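Local coordinates for protein magnesium-protoporphyrin O-methyltransferase (Synechocystis sp., PDB 4QDJ) that transfers a methyl group from S-adenosylmethionine to magnesium protoporphyrin IX, yielding its 13-monomethyl ester on the way to chlorophyll, at residues L76-A81 and Q105-Y110; R158-S163 and K200-N205. All coordinates share one frame; numbering follows the deposited sequence.

How the interactions relate
Both interactions belong to the class I methyltransferase fold, in which helices cover a central seven-stranded sheet, but they share no element and lie on opposite sides of the chain's centre, their own centres about 27 Å apart. Interaction 1 joins two helices, 77-82 and 94-108, near the sheet edge formed by strand 115-118; it is partly buried, with Val107 exposed. Interaction 2 sets helix 195-204 against strand 159-164 on the other face of the sheet, and its three touching residues are all buried. Aliphatic groups make both contacts. Hydrogen bonds to neighbours surround both; interaction 2 also has salt bridges of Arg158 and Arg159 around it, whereas interaction 1 lies where the end of helix 94-108 meets solvent.

Interaction 1: L76-A81 and Q105-Y110; sequences LSIPLA and QEVLAY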
loop_
_atom_site.group_PDB
_atom_site.type_symbol
_atom_site.label_atom_id
_atom_site.label_comp_id
_atom_site.label_asym_id
_atom_site.label_seq_id
_atom_site.Cartn_x
_atom_site.Cartn_y
_atom_site.Cartn_z
ATOM N N LEU A 76 5.652 -4.497 2.473
ATOM C CA LEU A 76 6.537 -3.479 1.919
ATOM C C LEU A 76 7.325 -2.759 3.012
ATOM O O LEU A 76 8.509 -2.468 2.841
ATOM C CB LEU A 76 5.749 -2.458 1.095
ATOM C CG LEU A 76 6.581 -1.306 0.525
ATOM C CD1 LEU A 76 7.554 -1.812 -0.533
ATOM C CD2 LEU A 76 5.681 -0.225 -0.037
ATOM N N SER A 77 6.662 -2.475 4.131
ATOM C CA SER A 77 7.281 -1.718 5.221
ATOM C C SER A 77 8.565 -2.351 5.738
ATOM O O SER A 77 9.564 -1.664 5.971
ATOM C CB SER A 77 6.305 -1.555 6.386
ATOM O OG SER A 77 5.223 -0.718 6.032
ATOM N N ILE A 78 8.531 -3.662 5.929
ATOM C CA ILE A 78 9.675 -4.371 6.488
ATOM C C ILE A 78 10.917 -4.345 5.577
ATOM O O ILE A 78 11.991 -3.944 6.026
ATOM C CB ILE A 78 9.288 -5.794 6.958
ATOM C CG1 ILE A 78 8.287 -5.696 8.113
ATOM C CG2 ILE A 78 10.521 -6.585 7.375
ATOM C CD1 ILE A 78 7.638 -7.011 8.490
ATOM N N PRO A 79 10.780 -4.736 4.293
ATOM C CA PRO A 79 11.985 -4.637 3.457
ATOM C C PRO A 79 12.509 -3.212 3.254
ATOM O O PRO A 79 13.715 -3.042 3.076
ATOM C CB PRO A 79 11.551 -5.254 2.120
ATOM C CG PRO A 79 10.065 -5.268 2.149
ATOM C CD PRO A 79 9.682 -5.418 3.587
ATOM N N LEU A 80 11.638 -2.206 3.285
ATOM C CA LEU A 80 12.115 -0.828 3.198
ATOM C C LEU A 80 12.916 -0.455 4.443
ATOM O O LEU A 80 13.955 0.195 4.348
ATOM C CB LEU A 80 10.961 0.155 2.984
ATOM C CG LEU A 80 10.301 0.106 1.604
ATOM C CD1 LEU A 80 9.224 1.176 1.491
ATOM C CD2 LEU A 80 11.343 0.276 0.502
ATOM N N ALA A 81 12.436 -0.881 5.608
ATOM C CA ALA A 81 13.144 -0.629 6.860
ATOM C C ALA A 81 14.476 -1.373 6.890
ATOM O O ALA A 81 15.476 -0.850 7.380
ATOM C CB ALA A 81 12.286 -1.024 8.050
ATOM N N GLN A 105 9.028 -7.288 14.565
ATOM C CA GLN A 105 9.797 -7.572 15.775
ATOM C C GLN A 105 10.601 -8.862 15.636
ATOM O O GLN A 105 11.733 -8.955 16.111
ATOM C CB GLN A 105 8.872 -7.660 16.993
ATOM C CG GLN A 105 9.586 -7.961 18.306
ATOM C CD GLN A 105 10.413 -6.792 18.807
ATOM O OE1 GLN A 105 9.990 -5.638 18.733
ATOM N NE2 GLN A 105 11.602 -7.085 19.322
ATOM N N GLU A 106 10.010 -9.852 14.973
ATOM C CA GLU A 106 10.648 -11.153 14.812
ATOM C C GLU A 106 11.883 -11.090 13.921
ATOM O O GLU A 106 12.869 -11.782 14.167
ATOM C CB GLU A 106 9.654 -12.171 14.246
ATOM C CG GLU A 106 8.596 -12.633 15.236
ATOM C CD GLU A 106 7.611 -13.606 14.617
ATOM O OE1 GLU A 106 7.720 -13.871 13.403
ATOM O OE2 GLU A 106 6.727 -14.105 15.346
ATOM N N VAL A 107 11.831 -10.256 12.889
ATOM C CA VAL A 107 12.897 -10.239 11.895
ATOM C C VAL A 107 13.863 -9.063 12.068
ATOM O O VAL A 107 15.024 -9.145 11.669
ATOM C CB VAL A 107 12.324 -10.280 10.455
ATOM C CG1 VAL A 107 11.768 -8.927 10.054
ATOM C CG2 VAL A 107 13.381 -10.735 9.474
ATOM N N LEU A 108 13.393 -7.981 12.683
ATOM C CA LEU A 108 14.212 -6.780 12.830
ATOM C C LEU A 108 14.729 -6.571 14.248
ATOM O O LEU A 108 15.660 -5.792 14.460
ATOM C CB LEU A 108 13.436 -5.541 12.382
ATOM C CG LEU A 108 12.917 -5.589 10.946
ATOM C CD1 LEU A 108 12.338 -4.251 10.533
ATOM C CD2 LEU A 108 14.035 -6.003 10.019
ATOM N N ALA A 109 14.123 -7.268 15.207
ATOM C CA ALA A 109 14.475 -7.132 16.619
ATOM C C ALA A 109 14.436 -5.674 17.075
ATOM O O ALA A 109 13.394 -5.025 17.007
ATOM C CB ALA A 109 15.840 -7.756 16.903
ATOM N N TYR A 110 15.577 -5.159 17.523
ATOM C CA TYR A 110 15.641 -3.788 18.021
ATOM C C TYR A 110 16.385 -2.853 17.075
ATOM O O TYR A 110 16.806 -1.763 17.463
ATOM C CB TYR A 110 16.252 -3.756 19.420
ATOM C CG TYR A 110 15.468 -4.591 20.398
ATOM C CD1 TYR A 110 14.281 -4.120 20.941
ATOM C CD2 TYR A 110 15.897 -5.860 20.757
ATOM C CE1 TYR A 110 13.549 -4.882 21.827
ATOM C CE2 TYR A 110 15.175 -6.631 21.643
ATOM C CZ TYR A 110 14.002 -6.137 22.176
ATOM O OH TYR A 110 13.275 -6.900 23.059
#
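Leu108 and Ile78 bury the most surface where two helices of the Rossmann-like methyltransferase fold meet, helix 77-82 following strand 65-69 and helix 94-108 following strand 86-91. Successive beta-alpha-beta crossovers place these helices on the same face of the sheet, and here the C-terminal end of the longer one leans on the short one. The contact is wholly aliphatic. Leu108 has CG beside its backbone N and anti to its carbonyl carbon (chi1 -57°), and the chain then extends so that CD1 is the methyl facing the short helix. This methyl approaches both Ile78 and Ala81, which lie about one turn apart: Ile78 CG2 comes within 4.3 Å of Leu108 CD1. Ile78 uses its branch methyl for this, since CG2 is set anti to the backbone N while the CG1 arm swings beside that N. The same CG2 also meets Val107 CG1 at 3.8 Å, the two side chains crossing at a slant, so one isoleucine methyl bridges consecutive residues of the partner helix. Val107 is exposed and touches with a single branch, marking the solvent side of the contact. Pro114, in the loop before strand 115-118, touches both Leu108 and Ala81, and Gln82 of the short helix adds to the packing on Val107 and Leu108. The longer helix ends at Leu108, and Ala109, the first residue beyond it, leaves helical geometry with a positive phi (53°). At the more buried end, the methyl CB of Ala81 sits 4.1 Å from Leu108 CD1.

Interaction 2: R158-S163 and K200-N205; sequences RRLILS and KILGDN
Leu202 faces Leu160 and Leu162 where helix 195-204 packs on strand 159-164, a parallel strand of the Rossmann-like methyltransferase sheet. The two strand leucines, two residues apart, project from one face of the sheet, and Ile161 between them points away from the helix. From the helix backbone, Leu202 CB leads toward the strand without itself touching it, 6.0 Å from Leu162 CD1. With CG swung opposite the carbonyl carbon (chi1 -73°), the chain closes to 4.4 Å between Leu202 CG and Leu162 CD1. There the chain forks. The extended branch, Leu202 CD1, keeps to the side of Leu162, 4.3 Å from Leu162 CD1. The other branch, CD2, turns into the angle between the two strand residues. Leu202 CD2 meets Leu162 CD1 tip to tip at 4.0 Å, while the Leu202 and Leu160 side chains run at an angle to each other. Ile149 of helix 142-155 and Ala227 of strand 221-229 also touch Leu202, so its packing joins two strands and a neighbouring helix. The helix is braced near its end: Lys200 NZ is held by both carboxylate oxygens of Asp204, each offering its syn lone pair, and Asn205 ND2 bonds to the carbonyl O of Ile201 from above the carbonyl plane. That amide nitrogen also bonds Ser150 of helix 142-155. On the strand, Arg159 forms salt bridges with Asp58 and Glu226. The closest approach between helix and strand is methyl to methyl, with Leu160 CD2 3.7 Å from Leu202 CD2.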
loop_
_atom_site.group_PDB
_atom_site.type_symbol
_atom_site.label_atom_id
_atom_site.label_comp_id
_atom_site.label_asym_id
_atom_site.label_seq_id
_atom_site.Cartn_x
_atom_site.Cartn_y
_atom_site.Cartn_z
ATOM N N ARG A 158 7.499 15.080 -1.997
ATOM C CA ARG A 158 8.150 14.855 -3.283
ATOM C C ARG A 158 7.521 13.762 -4.145
ATOM O O ARG A 158 7.366 13.934 -5.354
ATOM C CB ARG A 158 9.638 14.552 -3.080
ATOM C CG ARG A 158 10.444 14.555 -4.368
ATOM C CD ARG A 158 11.913 14.281 -4.100
ATOM N NE ARG A 158 12.112 12.964 -3.505
ATOM C CZ ARG A 158 12.306 11.851 -4.205
ATOM N NH1 ARG A 158 12.332 11.895 -5.531
ATOM N NH2 ARG A 158 12.476 10.695 -3.581
ATOM N N ARG A 159 7.159 12.639 -3.535
ATOM C CA ARG A 159 6.806 11.464 -4.321
ATOM C C ARG A 159 5.625 10.667 -3.772
ATOM O O ARG A 159 5.511 10.447 -2.567
ATOM C CB ARG A 159 8.034 10.559 -4.477
ATOM C CG ARG A 159 7.755 9.237 -5.168
ATOM C CD ARG A 159 9.039 8.499 -5.496
ATOM N NE ARG A 159 9.879 8.301 -4.319
ATOM C CZ ARG A 159 11.053 7.677 -4.336
ATOM N NH1 ARG A 159 11.527 7.186 -5.474
ATOM N NH2 ARG A 159 11.754 7.547 -3.218
ATOM N N LEU A 160 4.750 10.243 -4.680
ATOM C CA LEU A 160 3.629 9.376 -4.349
ATOM C C LEU A 160 3.654 8.159 -5.269
ATOM O O LEU A 160 3.673 8.299 -6.490
ATOM C CB LEU A 160 2.309 10.135 -4.507
ATOM C CG LEU A 160 1.003 9.376 -4.253
ATOM C CD1 LEU A 160 0.991 8.750 -2.863
ATOM C CD2 LEU A 160 -0.190 10.306 -4.436
ATOM N N ILE A 161 3.676 6.967 -4.682
ATOM C CA ILE A 161 3.649 5.736 -5.461
ATOM C C ILE A 161 2.346 4.995 -5.190
ATOM O O ILE A 161 1.986 4.776 -4.036
ATOM C CB ILE A 161 4.849 4.832 -5.123
ATOM C CG1 ILE A 161 6.151 5.506 -5.560
ATOM C CG2 ILE A 161 4.705 3.470 -5.789
ATOM C CD1 ILE A 161 7.395 4.841 -5.015
ATOM N N LEU A 162 1.638 4.632 -6.256
ATOM C CA LEU A 162 0.348 3.959 -6.140
ATOM C C LEU A 162 0.311 2.708 -6.999
ATOM O O LEU A 162 0.973 2.638 -8.032
ATOM C CB LEU A 162 -0.783 4.876 -6.614
ATOM C CG LEU A 162 -0.949 6.271 -6.019
ATOM C CD1 LEU A 162 -2.043 7.018 -6.768
ATOM C CD2 LEU A 162 -1.267 6.188 -4.536
ATOM N N SER A 163 -0.478 1.724 -6.582
ATOM C CA SER A 163 -0.816 0.621 -7.469
ATOM C C SER A 163 -2.323 0.389 -7.468
ATOM O O SER A 163 -3.003 0.647 -6.474
ATOM C CB SER A 163 -0.052 -0.659 -7.112
ATOM O OG SER A 163 -0.517 -1.221 -5.901
ATOM N N LYS A 200 -5.058 11.683 -14.134
ATOM C CA LYS A 200 -5.726 12.977 -14.055
ATOM C C LYS A 200 -5.757 13.487 -12.617
ATOM O O LYS A 200 -5.456 14.651 -12.354
ATOM C CB LYS A 200 -7.147 12.883 -14.623
ATOM C CG LYS A 200 -7.929 14.189 -14.602
ATOM C CD LYS A 200 -7.204 15.278 -15.371
ATOM C CE LYS A 200 -8.113 16.470 -15.639
ATOM N NZ LYS A 200 -8.665 17.058 -14.387
ATOM N N ILE A 201 -6.116 12.604 -11.689
ATOM C CA ILE A 201 -6.159 12.949 -10.271
ATOM C C ILE A 201 -4.775 13.346 -9.765
ATOM O O ILE A 201 -4.629 14.318 -9.023
ATOM C CB ILE A 201 -6.710 11.780 -9.431
ATOM C CG1 ILE A 201 -8.138 11.446 -9.865
ATOM C CG2 ILE A 201 -6.672 12.115 -7.944
ATOM C CD1 ILE A 201 -8.594 10.069 -9.446
ATOM N N LEU A 202 -3.757 12.599 -10.177
ATOM C CA LEU A 202 -2.385 12.916 -9.796
ATOM C C LEU A 202 -1.961 14.270 -10.361
ATOM O O LEU A 202 -1.341 15.076 -9.667
ATOM C CB LEU A 202 -1.428 11.811 -10.248
ATOM C CG LEU A 202 -1.520 10.510 -9.445
ATOM C CD1 LEU A 202 -0.761 9.379 -10.131
ATOM C CD2 LEU A 202 -1.003 10.722 -8.027
ATOM N N GLY A 203 -2.311 14.516 -11.620
ATOM C CA GLY A 203 -2.018 15.786 -12.260
ATOM C C GLY A 203 -2.707 16.953 -11.577
ATOM O O GLY A 203 -2.119 18.022 -11.417
ATOM N N ASP A 204 -3.956 16.744 -11.169
ATOM C CA ASP A 204 -4.719 17.777 -10.471
ATOM C C ASP A 204 -4.067 18.150 -9.142
ATOM O O ASP A 204 -4.223 19.271 -8.656
ATOM C CB ASP A 204 -6.162 17.322 -10.230
ATOM C CG ASP A 204 -6.989 17.287 -11.504
ATOM O OD1 ASP A 204 -6.582 17.919 -12.503
ATOM O OD2 ASP A 204 -8.054 16.634 -11.500
ATOM N N ASN A 205 -3.337 17.204 -8.559
ATOM C CA ASN A 205 -2.671 17.431 -7.282
ATOM C C ASN A 205 -1.219 17.883 -7.421
ATOM O O ASN A 205 -0.495 17.985 -6.431
ATOM C CB ASN A 205 -2.762 16.188 -6.396
ATOM C CG ASN A 205 -4.140 16.009 -5.791
ATOM O OD1 ASN A 205 -4.471 16.632 -4.779
ATOM N ND2 ASN A 205 -4.953 15.160 -6.407
#